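Local atomic coordinates of uncharacterized protein (Staphylococcus saprophyticus subsp. saprophyticus ATCC 15305, PDB entry 3FOJ), a protein that is of unknown function but consists of a single rhodanese-like domain, a family whose members often carry sulfur on an active-site cysteine. Residues A[43-46]-A[47-51]; A[52-55]-A[56-59]; A[73-76]-A[77-81]. All blocks are in the same frame, centred on the assembly; numbering follows the deposited sequence.

Interaction 1: residues A[43-46]-A[47-51]; sequences MNSI and PDNLN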
HETATM    1  N   MSE A  43       2.671   0.291  -9.821  1.00 12.81           N
HETATM    2  CA  MSE A  43       1.458  -0.360 -10.307  1.00 14.61           C
HETATM    3  C   MSE A  43       1.658  -1.134 -11.607  1.00 15.08           C
HETATM    4  O   MSE A  43       1.202  -2.273 -11.737  1.00 13.03           O
HETATM    5  CB  MSE A  43       0.339   0.666 -10.508  1.00 20.65           C
HETATM    6  CG  MSE A  43      -0.942   0.048 -11.068  1.00 25.70           C
HETATM    7 SE   MSE A  43      -2.399   1.298 -11.310  1.00 40.65          SE
HETATM    8  CE  MSE A  43      -1.948   1.967 -13.064  1.00 34.65           C
ATOM      9  N   ASN A  44       2.334  -0.514 -12.569  1.00 14.89           N
ATOM     10  CA  ASN A  44       2.564  -1.153 -13.858  1.00 16.03           C
ATOM     11  C   ASN A  44       3.285  -2.489 -13.753  1.00 15.31           C
ATOM     12  O   ASN A  44       3.113  -3.364 -14.602  1.00 16.95           O
ATOM     13  CB  ASN A  44       3.375  -0.229 -14.771  1.00 17.28           C
ATOM     14  CG  ASN A  44       3.513  -0.784 -16.176  1.00 18.54           C
ATOM     15  OD1 ASN A  44       2.535  -0.855 -16.919  1.00 20.81           O
ATOM     16  ND2 ASN A  44       4.726  -1.196 -16.540  1.00 18.19           N
ATOM     17  N   SER A  45       4.097  -2.646 -12.714  1.00 14.32           N
ATOM     18  CA  SER A  45       4.864  -3.871 -12.533  0.50 12.95           C
ATOM     19  C   SER A  45       4.209  -4.901 -11.625  1.00 12.84           C
ATOM     20  O   SER A  45       4.750  -5.982 -11.436  1.00 12.83           O
ATOM     21  CB  SER A  45       6.253  -3.537 -11.986  0.50 12.44           C
ATOM     22  OG  SER A  45       6.157  -2.882 -10.737  0.50 14.33           O
ATOM     23  N   ILE A  46       3.052  -4.575 -11.059  1.00 12.66           N
ATOM     24  CA  ILE A  46       2.378  -5.510 -10.166  1.00 12.44           C
ATOM     25  C   ILE A  46       2.124  -6.893 -10.792  1.00 12.52           C
ATOM     26  O   ILE A  46       2.353  -7.916 -10.149  1.00 12.58           O
ATOM     27  CB  ILE A  46       1.052  -4.896  -9.627  1.00 12.26           C
ATOM     28  CG1 ILE A  46       1.371  -3.879  -8.520  1.00 11.65           C
ATOM     29  CG2 ILE A  46       0.123  -5.997  -9.115  1.00 13.00           C
ATOM     30  CD1 ILE A  46       1.894  -4.495  -7.227  1.00 12.26           C
ATOM     31  N   PRO A  47       1.653  -6.948 -12.051  1.00 12.35           N
ATOM     32  CA  PRO A  47       1.403  -8.255 -12.676  1.00 13.47           C
ATOM     33  C   PRO A  47       2.621  -9.178 -12.754  1.00 13.95           C
ATOM     34  O   PRO A  47       2.482 -10.404 -12.749  1.00 15.48           O
ATOM     35  CB  PRO A  47       0.873  -7.877 -14.055  1.00 12.43           C
ATOM     36  CG  PRO A  47       0.122  -6.618 -13.771  1.00 12.89           C
ATOM     37  CD  PRO A  47       1.083  -5.865 -12.871  1.00 13.17           C
ATOM     38  N   ASP A  48       3.811  -8.591 -12.827  1.00 13.28           N
ATOM     39  CA  ASP A  48       5.039  -9.380 -12.910  1.00 14.31           C
ATOM     40  C   ASP A  48       5.688  -9.613 -11.552  1.00 14.37           C
ATOM     41  O   ASP A  48       6.758 -10.213 -11.469  1.00 15.46           O
ATOM     42  CB  ASP A  48       6.050  -8.695 -13.838  1.00 16.39           C
ATOM     43  CG  ASP A  48       5.716  -8.878 -15.304  1.00 20.48           C
ATOM     44  OD1 ASP A  48       5.610 -10.040 -15.753  1.00 23.79           O
ATOM     45  OD2 ASP A  48       5.567  -7.862 -16.013  1.00 22.97           O
ATOM     46  N   ASN A  49       5.042  -9.153 -10.486  1.00 12.46           N
ATOM     47  CA  ASN A  49       5.602  -9.320  -9.151  1.00 13.20           C
ATOM     48  C   ASN A  49       4.672 -10.028  -8.174  1.00 13.32           C
ATOM     49  O   ASN A  49       4.738  -9.797  -6.969  1.00 14.05           O
ATOM     50  CB  ASN A  49       6.012  -7.956  -8.590  1.00 14.46           C
ATOM     51  CG  ASN A  49       7.256  -7.410  -9.260  1.00 15.29           C
ATOM     52  OD1 ASN A  49       8.378  -7.730  -8.866  1.00 18.29           O
ATOM     53  ND2 ASN A  49       7.065  -6.601 -10.294  1.00 16.20           N
ATOM     54  N   LEU A  50       3.814 -10.901  -8.692  1.00 13.88           N
ATOM     55  CA  LEU A  50       2.883 -11.633  -7.842  1.00 13.39           C
ATOM     56  C   LEU A  50       3.593 -12.573  -6.866  1.00 13.70           C
ATOM     57  O   LEU A  50       3.069 -12.873  -5.796  1.00 15.26           O
ATOM     58  CB  LEU A  50       1.883 -12.416  -8.706  1.00 13.70           C
ATOM     59  CG  LEU A  50       0.838 -11.562  -9.435  1.00 12.17           C
ATOM     60  CD1 LEU A  50      -0.029 -12.434 -10.334  1.00 14.42           C
ATOM     61  CD2 LEU A  50      -0.028 -10.846  -8.404  1.00 13.75           C
ATOM     62  N   ASN A  51       4.794 -13.020  -7.225  1.00 14.29           N
ATOM     63  CA  ASN A  51       5.557 -13.923  -6.366  1.00 15.74           C
ATOM     64  C   ASN A  51       6.022 -13.244  -5.075  1.00 15.01           C
ATOM     65  O   ASN A  51       6.449 -13.911  -4.130  1.00 16.53           O
ATOM     66  CB  ASN A  51       6.755 -14.486  -7.145  1.00 17.28           C
ATOM     67  CG  ASN A  51       7.525 -15.535  -6.365  1.00 20.32           C
ATOM     68  OD1 ASN A  51       8.554 -15.243  -5.758  1.00 23.08           O
ATOM     69  ND2 ASN A  51       7.024 -16.764  -6.376  1.00 23.16           N
TER
HETATM   70  O   HOH W   1       3.897  -6.247 -14.847  1.00 34.57           O

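Interaction 2: residues A[52-55]-A[56-59]; sequences YFND and NETY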
ATOM      1  N   TYR A  52       5.938 -11.918  -5.030  1.00 13.85           N
ATOM      2  CA  TYR A  52       6.331 -11.174  -3.835  1.00 12.58           C
ATOM      3  C   TYR A  52       5.337 -11.401  -2.698  1.00 11.68           C
ATOM      4  O   TYR A  52       5.715 -11.447  -1.526  1.00 13.32           O
ATOM      5  CB  TYR A  52       6.384  -9.667  -4.127  1.00 12.79           C
ATOM      6  CG  TYR A  52       6.516  -8.818  -2.879  1.00 12.41           C
ATOM      7  CD1 TYR A  52       7.755  -8.647  -2.257  1.00 13.53           C
ATOM      8  CD2 TYR A  52       5.397  -8.223  -2.291  1.00 13.09           C
ATOM      9  CE1 TYR A  52       7.875  -7.912  -1.080  1.00 14.88           C
ATOM     10  CE2 TYR A  52       5.510  -7.487  -1.113  1.00 14.56           C
ATOM     11  CZ  TYR A  52       6.749  -7.336  -0.515  1.00 15.18           C
ATOM     12  OH  TYR A  52       6.865  -6.617   0.653  1.00 18.76           O
ATOM     13  N   PHE A  53       4.066 -11.539  -3.064  1.00 11.89           N
ATOM     14  CA  PHE A  53       2.973 -11.695  -2.108  1.00 12.03           C
ATOM     15  C   PHE A  53       2.780 -13.088  -1.511  1.00 12.25           C
ATOM     16  O   PHE A  53       2.564 -14.064  -2.233  1.00 14.80           O
ATOM     17  CB  PHE A  53       1.669 -11.233  -2.771  1.00 11.07           C
ATOM     18  CG  PHE A  53       1.710  -9.806  -3.253  1.00 11.20           C
ATOM     19  CD1 PHE A  53       1.379  -8.754  -2.402  1.00 10.51           C
ATOM     20  CD2 PHE A  53       2.113  -9.512  -4.554  1.00 11.08           C
ATOM     21  CE1 PHE A  53       1.456  -7.429  -2.836  1.00  9.51           C
ATOM     22  CE2 PHE A  53       2.198  -8.195  -4.999  1.00 11.53           C
ATOM     23  CZ  PHE A  53       1.865  -7.148  -4.138  1.00 11.04           C
ATOM     24  N   ASN A  54       2.856 -13.159  -0.185  1.00 11.55           N
ATOM     25  CA  ASN A  54       2.674 -14.401   0.560  1.00 12.68           C
ATOM     26  C   ASN A  54       1.167 -14.620   0.701  1.00 13.72           C
ATOM     27  O   ASN A  54       0.465 -13.781   1.265  1.00 13.64           O
ATOM     28  CB  ASN A  54       3.326 -14.267   1.941  1.00 13.35           C
ATOM     29  CG  ASN A  54       3.353 -15.576   2.713  1.00 13.59           C
ATOM     30  OD1 ASN A  54       2.316 -16.179   2.977  1.00 13.71           O
ATOM     31  ND2 ASN A  54       4.549 -16.015   3.084  1.00 14.03           N
ATOM     32  N   ASP A  55       0.677 -15.743   0.192  1.00 13.78           N
ATOM     33  CA  ASP A  55      -0.753 -16.038   0.241  1.00 16.23           C
ATOM     34  C   ASP A  55      -1.342 -16.153   1.643  1.00 14.92           C
ATOM     35  O   ASP A  55      -2.559 -16.096   1.814  1.00 17.02           O
ATOM     36  CB  ASP A  55      -1.052 -17.323  -0.536  1.00 20.14           C
ATOM     37  CG  ASP A  55      -0.684 -17.216  -2.003  1.00 24.89           C
ATOM     38  OD1 ASP A  55      -1.122 -16.244  -2.656  1.00 29.41           O
ATOM     39  OD2 ASP A  55       0.039 -18.102  -2.504  1.00 28.89           O
ATOM     40  N   ASN A  56      -0.485 -16.304   2.647  1.00 14.42           N
ATOM     41  CA  ASN A  56      -0.946 -16.448   4.022  1.00 15.18           C
ATOM     42  C   ASN A  56      -1.018 -15.106   4.748  1.00 14.92           C
ATOM     43  O   ASN A  56      -1.447 -15.034   5.899  1.00 15.07           O
ATOM     44  CB  ASN A  56      -0.009 -17.401   4.772  1.00 15.03           C
ATOM     45  CG  ASN A  56      -0.704 -18.149   5.894  1.00 16.73           C
ATOM     46  OD1 ASN A  56      -1.753 -18.766   5.691  1.00 17.97           O
ATOM     47  ND2 ASN A  56      -0.115 -18.114   7.083  1.00 18.61           N
ATOM     48  N   GLU A  57      -0.610 -14.041   4.063  1.00 13.91           N
ATOM     49  CA  GLU A  57      -0.601 -12.711   4.660  1.00 14.40           C
ATOM     50  C   GLU A  57      -1.519 -11.720   3.956  1.00 13.64           C
ATOM     51  O   GLU A  57      -2.092 -12.019   2.909  1.00 13.66           O
ATOM     52  CB  GLU A  57       0.828 -12.168   4.665  1.00 17.00           C
ATOM     53  CG  GLU A  57       1.812 -13.066   5.401  1.00 21.46           C
ATOM     54  CD  GLU A  57       3.253 -12.643   5.205  1.00 24.35           C
ATOM     55  OE1 GLU A  57       3.583 -11.482   5.514  1.00 27.90           O
ATOM     56  OE2 GLU A  57       4.060 -13.477   4.740  1.00 27.17           O
ATOM     57  N   THR A  58      -1.647 -10.536   4.547  1.00 12.68           N
ATOM     58  CA  THR A  58      -2.486  -9.477   3.992  1.00 11.91           C
ATOM     59  C   THR A  58      -1.631  -8.254   3.694  1.00 10.51           C
ATOM     60  O   THR A  58      -0.707  -7.933   4.438  1.00 10.81           O
ATOM     61  CB  THR A  58      -3.605  -9.092   4.972  1.00 12.50           C
ATOM     62  OG1 THR A  58      -4.391 -10.253   5.262  1.00 16.43           O
ATOM     63  CG2 THR A  58      -4.505  -8.017   4.367  1.00 13.58           C
ATOM     64  N   TYR A  59      -1.948  -7.570   2.599  1.00 10.13           N
ATOM     65  CA  TYR A  59      -1.187  -6.396   2.192  1.00  9.96           C
ATOM     66  C   TYR A  59      -2.048  -5.150   2.028  1.00  8.89           C
ATOM     67  O   TYR A  59      -3.113  -5.193   1.411  1.00 10.56           O
ATOM     68  CB  TYR A  59      -0.456  -6.691   0.879  1.00  9.90           C
ATOM     69  CG  TYR A  59       0.523  -7.834   0.991  1.00  9.82           C
ATOM     70  CD1 TYR A  59       0.091  -9.165   0.966  1.00  9.57           C
ATOM     71  CD2 TYR A  59       1.879  -7.585   1.182  1.00 10.20           C
ATOM     72  CE1 TYR A  59       0.997 -10.214   1.133  1.00 10.31           C
ATOM     73  CE2 TYR A  59       2.783  -8.615   1.352  1.00 10.81           C
ATOM     74  CZ  TYR A  59       2.342  -9.927   1.328  1.00 12.17           C
ATOM     75  OH  TYR A  59       3.255 -10.938   1.516  1.00 11.88           O
TER
HETATM   76  O   HOH W   2       5.879 -10.393   1.460  1.00 32.12           O
HETATM   77  O   HOH W   3      -2.094 -12.677   0.318  1.00 29.32           O

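Interaction 3: residues A[73-76]-A[77-81]; sequences VQYL and EQNGV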
ATOM      1  N   VAL A  73      -5.770  -3.480  -5.652  1.00  8.77           N
ATOM      2  CA  VAL A  73      -6.369  -4.384  -4.677  1.00  9.13           C
ATOM      3  C   VAL A  73      -7.280  -5.390  -5.380  1.00  9.15           C
ATOM      4  O   VAL A  73      -7.202  -6.583  -5.115  1.00  9.69           O
ATOM      5  CB  VAL A  73      -7.165  -3.603  -3.605  1.00  8.15           C
ATOM      6  CG1 VAL A  73      -7.980  -4.565  -2.734  1.00  9.94           C
ATOM      7  CG2 VAL A  73      -6.194  -2.813  -2.731  1.00  9.35           C
ATOM      8  N   GLN A  74      -8.133  -4.908  -6.279  1.00 10.10           N
ATOM      9  CA  GLN A  74      -9.033  -5.797  -7.011  1.00 11.68           C
ATOM     10  C   GLN A  74      -8.231  -6.808  -7.824  1.00 11.56           C
ATOM     11  O   GLN A  74      -8.554  -7.997  -7.855  1.00 13.18           O
ATOM     12  CB  GLN A  74      -9.946  -4.993  -7.937  1.00 12.85           C
ATOM     13  CG  GLN A  74     -11.006  -4.184  -7.207  1.00 18.52           C
ATOM     14  CD  GLN A  74     -12.015  -3.568  -8.151  1.00 22.15           C
ATOM     15  OE1 GLN A  74     -11.678  -2.715  -8.972  1.00 26.18           O
ATOM     16  NE2 GLN A  74     -13.265  -4.003  -8.044  1.00 23.76           N
ATOM     17  N   TYR A  75      -7.177  -6.332  -8.478  1.00 11.19           N
ATOM     18  CA  TYR A  75      -6.330  -7.203  -9.274  1.00 11.77           C
ATOM     19  C   TYR A  75      -5.700  -8.278  -8.387  1.00 11.41           C
ATOM     20  O   TYR A  75      -5.714  -9.463  -8.721  1.00 12.29           O
ATOM     21  CB  TYR A  75      -5.231  -6.387  -9.955  1.00 11.43           C
ATOM     22  CG  TYR A  75      -4.296  -7.226 -10.783  1.00 11.32           C
ATOM     23  CD1 TYR A  75      -4.670  -7.683 -12.048  1.00 12.90           C
ATOM     24  CD2 TYR A  75      -3.056  -7.611 -10.284  1.00 11.30           C
ATOM     25  CE1 TYR A  75      -3.830  -8.502 -12.789  1.00 14.50           C
ATOM     26  CE2 TYR A  75      -2.209  -8.431 -11.017  1.00 14.39           C
ATOM     27  CZ  TYR A  75      -2.603  -8.875 -12.266  1.00 14.82           C
ATOM     28  OH  TYR A  75      -1.774  -9.698 -12.985  1.00 18.46           O
ATOM     29  N   LEU A  76      -5.149  -7.862  -7.249  1.00  9.38           N
ATOM     30  CA  LEU A  76      -4.523  -8.806  -6.331  1.00 10.04           C
ATOM     31  C   LEU A  76      -5.518  -9.849  -5.822  1.00 10.03           C
ATOM     32  O   LEU A  76      -5.225 -11.042  -5.833  1.00 10.89           O
ATOM     33  CB  LEU A  76      -3.885  -8.060  -5.155  1.00 10.45           C
ATOM     34  CG  LEU A  76      -2.660  -7.219  -5.533  1.00 10.35           C
ATOM     35  CD1 LEU A  76      -2.192  -6.440  -4.320  1.00 11.29           C
ATOM     36  CD2 LEU A  76      -1.540  -8.121  -6.055  1.00 12.95           C
ATOM     37  N   GLU A  77      -6.695  -9.404  -5.386  1.00  9.88           N
ATOM     38  CA  GLU A  77      -7.705 -10.334  -4.884  1.00 11.73           C
ATOM     39  C   GLU A  77      -8.118 -11.348  -5.950  1.00 11.52           C
ATOM     40  O   GLU A  77      -8.355 -12.518  -5.646  1.00 11.94           O
ATOM     41  CB  GLU A  77      -8.941  -9.572  -4.389  1.00 11.43           C
ATOM     42  CG  GLU A  77      -8.766  -8.859  -3.044  1.00 11.09           C
ATOM     43  CD  GLU A  77      -8.817  -9.803  -1.844  1.00 11.94           C
ATOM     44  OE1 GLU A  77      -9.304 -10.949  -1.981  1.00 15.21           O
ATOM     45  OE2 GLU A  77      -8.385  -9.387  -0.749  1.00 13.62           O
ATOM     46  N   GLN A  78      -8.189 -10.904  -7.200  1.00 10.92           N
ATOM     47  CA  GLN A  78      -8.567 -11.786  -8.301  1.00 13.10           C
ATOM     48  C   GLN A  78      -7.429 -12.729  -8.688  1.00 12.93           C
ATOM     49  O   GLN A  78      -7.567 -13.563  -9.587  1.00 14.56           O
ATOM     50  CB  GLN A  78      -9.040 -10.953  -9.499  1.00 12.09           C
ATOM     51  CG  GLN A  78     -10.301 -10.146  -9.184  1.00 13.28           C
ATOM     52  CD  GLN A  78     -10.802  -9.304 -10.341  1.00 14.70           C
ATOM     53  OE1 GLN A  78     -11.670  -8.447 -10.161  1.00 18.06           O
ATOM     54  NE2 GLN A  78     -10.269  -9.543 -11.531  1.00 17.95           N
ATOM     55  N   ASN A  79      -6.297 -12.593  -7.999  1.00 13.59           N
ATOM     56  CA  ASN A  79      -5.149 -13.458  -8.231  1.00 14.79           C
ATOM     57  C   ASN A  79      -4.792 -14.219  -6.946  1.00 14.92           C
ATOM     58  O   ASN A  79      -3.679 -14.720  -6.786  1.00 16.38           O
ATOM     59  CB  ASN A  79      -3.958 -12.638  -8.762  1.00 15.35           C
ATOM     60  CG  ASN A  79      -4.049 -12.390 -10.266  1.00 16.86           C
ATOM     61  OD1 ASN A  79      -3.807 -13.292 -11.070  1.00 19.14           O
ATOM     62  ND2 ASN A  79      -4.411 -11.171 -10.651  1.00 14.52           N
ATOM     63  N   GLY A  80      -5.757 -14.292  -6.027  1.00 13.89           N
ATOM     64  CA  GLY A  80      -5.568 -15.028  -4.785  1.00 14.47           C
ATOM     65  C   GLY A  80      -4.813 -14.368  -3.647  1.00 14.73           C
ATOM     66  O   GLY A  80      -4.433 -15.037  -2.687  1.00 16.12           O
ATOM     67  N   VAL A  81      -4.603 -13.062  -3.740  1.00 13.92           N
ATOM     68  CA  VAL A  81      -3.881 -12.328  -2.709  1.00 12.99           C
ATOM     69  C   VAL A  81      -4.839 -11.553  -1.808  1.00 13.06           C
ATOM     70  O   VAL A  81      -5.864 -11.051  -2.270  1.00 14.22           O
ATOM     71  CB  VAL A  81      -2.884 -11.336  -3.354  1.00 12.25           C
ATOM     72  CG1 VAL A  81      -2.174 -10.524  -2.278  1.00 13.17           C
ATOM     73  CG2 VAL A  81      -1.875 -12.097  -4.205  1.00 16.44           C
TER

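Interaction 1: residues A[43-46]-A[47-51]
The carboxamide of Asn49 turns back on the chain and gives its ND2 proton to the carbonyl oxygen of Ser45, with ND2 to O at 2.7 Å and the N-H almost straight at 166°. CG of Asn49 is anti to its own carbonyl carbon (chi1 -73°), which brings the amide back towards Ser45. Ser45 O lies practically within the plane of that amide. Ser45 O takes a second bond, from Asp48 N at 3.1 Å, a more bent one at 136°. The two donors approach the Ser45 carbonyl one on each face, both well out of its plane. One residue further on, Asn49 N binds Ile46 O at 3.0 Å. Water 1 bridges Asn44 and Asp48: it donates to Asn44 O and to Asp48 OD2, the latter at 2.6 Å, and accepts only a weak bond from Asp48 N.

The two backbone bonds, Asp48 N to Ser45 O and Asn49 N to Ile46 O, are i to i+3 bonds of tight 3-10-like turns, and they carry the chain through the connection between strand 39-40 and strand 58-62 of the rhodanese-like domain. Ile46 N to Met43 O is the equivalent bond one turn earlier. The hydroxyl of Ser45 faces back along the chain, where OG is hydrogen-bonded to Pro42 O.

The covalent link between neighbours holds Pro47 CD against Ile46 CB, 3.4 Å away, and the two side chains cross at about a right angle. Buried Ile46 also packs on Tyr75 of helix 67-77 and on Phe53, while Pro47 touches Tyr75 too. Further along, CG of Leu50 approaches Ile46 O at 4.0 Å, and Leu50 also meets Asn79.

Interaction 2: residues A[52-55]-A[56-59]
With CG of Phe53 and of Tyr59 each anti to its own carbonyl carbon (chi1 -58° and -61°), the two rings meet in an edge-to-face contact. Phe53 CD1 lies over the centre of the Tyr59 face, 3.6 Å from Tyr59 CG, and the planes stand 80° apart. Tyr52 joins them: its CD2 sits over the centre of one Phe53 face, and its CE2 comes within 3.8 Å of Tyr59 CE2. This aromatic cluster ties the residues before the turn to Tyr59 on strand 58-62, with Phe53 and Tyr59 both packing on Val22 of the adjacent strand 20-23.

The Tyr59 hydroxyl reaches back to the chain before the turn: Asn54 N donates to Tyr59 OH at 2.8 Å in a nearly straight bond, and water 2 links that OH to Tyr52 O.

Asn54 to Glu57 form a type I beta turn, closed by Glu57 N to Asn54 O at 3.0 Å. The Asn54 side chain reinforces it as an Asx turn, its OD1 accepting from Asn56 N at 2.8 Å in the carbonyl plane. Water 3 lies close to both Asn54 O and Glu57 O, while Glu57 OE2 sits over the face of the Asn54 amide, 3.0 Å from Asn54 CG.

Interaction 3: residues A[73-76]-A[77-81]
Glu77, the last residue of helix 67-77, bonds through its N to Val73 O, a regular helical bond 2.9 Å long and nearly straight; beyond it the helix ends in a Schellman motif. The Glu77 side chain bends at chi2 and sends OE2 to the backbone N of Ala83 on strand 82-86. Gln78 makes the next helical bond, N to Gln74 O at 3.0 Å, and the beginning of its extended side chain runs past that carbonyl, with Gln78 CG 3.1 Å from Gln74 O.

Asn79 uses both backbone and side chain: its N bonds Leu76 O, and its ND2 bonds Tyr75 O at 2.9 Å from above the carbonyl plane. The same ND2 lies over the centre of one face of the Tyr75 ring, so one NH2 group both binds the carbonyl and covers the aromatic ring of a single residue. Placing CG of Tyr75 anti to the backbone N (chi1 179°) swings the ring round beside Asn79, and the ring and amide planes are 51° apart.

Gly80 takes the C-prime position with a positive phi of 81°, a backbone shape glycine adopts readily, and its N bonds to Glu77 O. The chain then reverses into the connection to strand 82-86. Val81 N returns to Leu76 O at 3.0 Å; it and Asn79 N grip that oxygen from opposite faces of its plane. Leu76, buried against Ile61 and Ala83 of the sheet, completes the join with Val81: Leu76 CB lies 3.9 Å from Val81 CB.

The three contacts follow in series along the chain, their centres 11 to 13 Å apart, all within the one rhodanese-like domain. Interactions 1 and 2 span the connection from strand 39-40 into strand 58-62; interaction 3 ends helix 67-77, which leads to strand 82-86, the parallel neighbour of strand 58-62, in a beta-alpha-beta crossover. They converge on shared side chains. Phe53 CZ of interaction 2 lies 4.1 Å from Ile46 CD1 of interaction 1, and its CE2 lies 3.9 Å from Leu76 CD2 of interaction 3. Leu50 CD2 of interaction 1 lies 3.9 Å from Leu76 CD2. The long connection is thus packed against the C-terminal end of the helix.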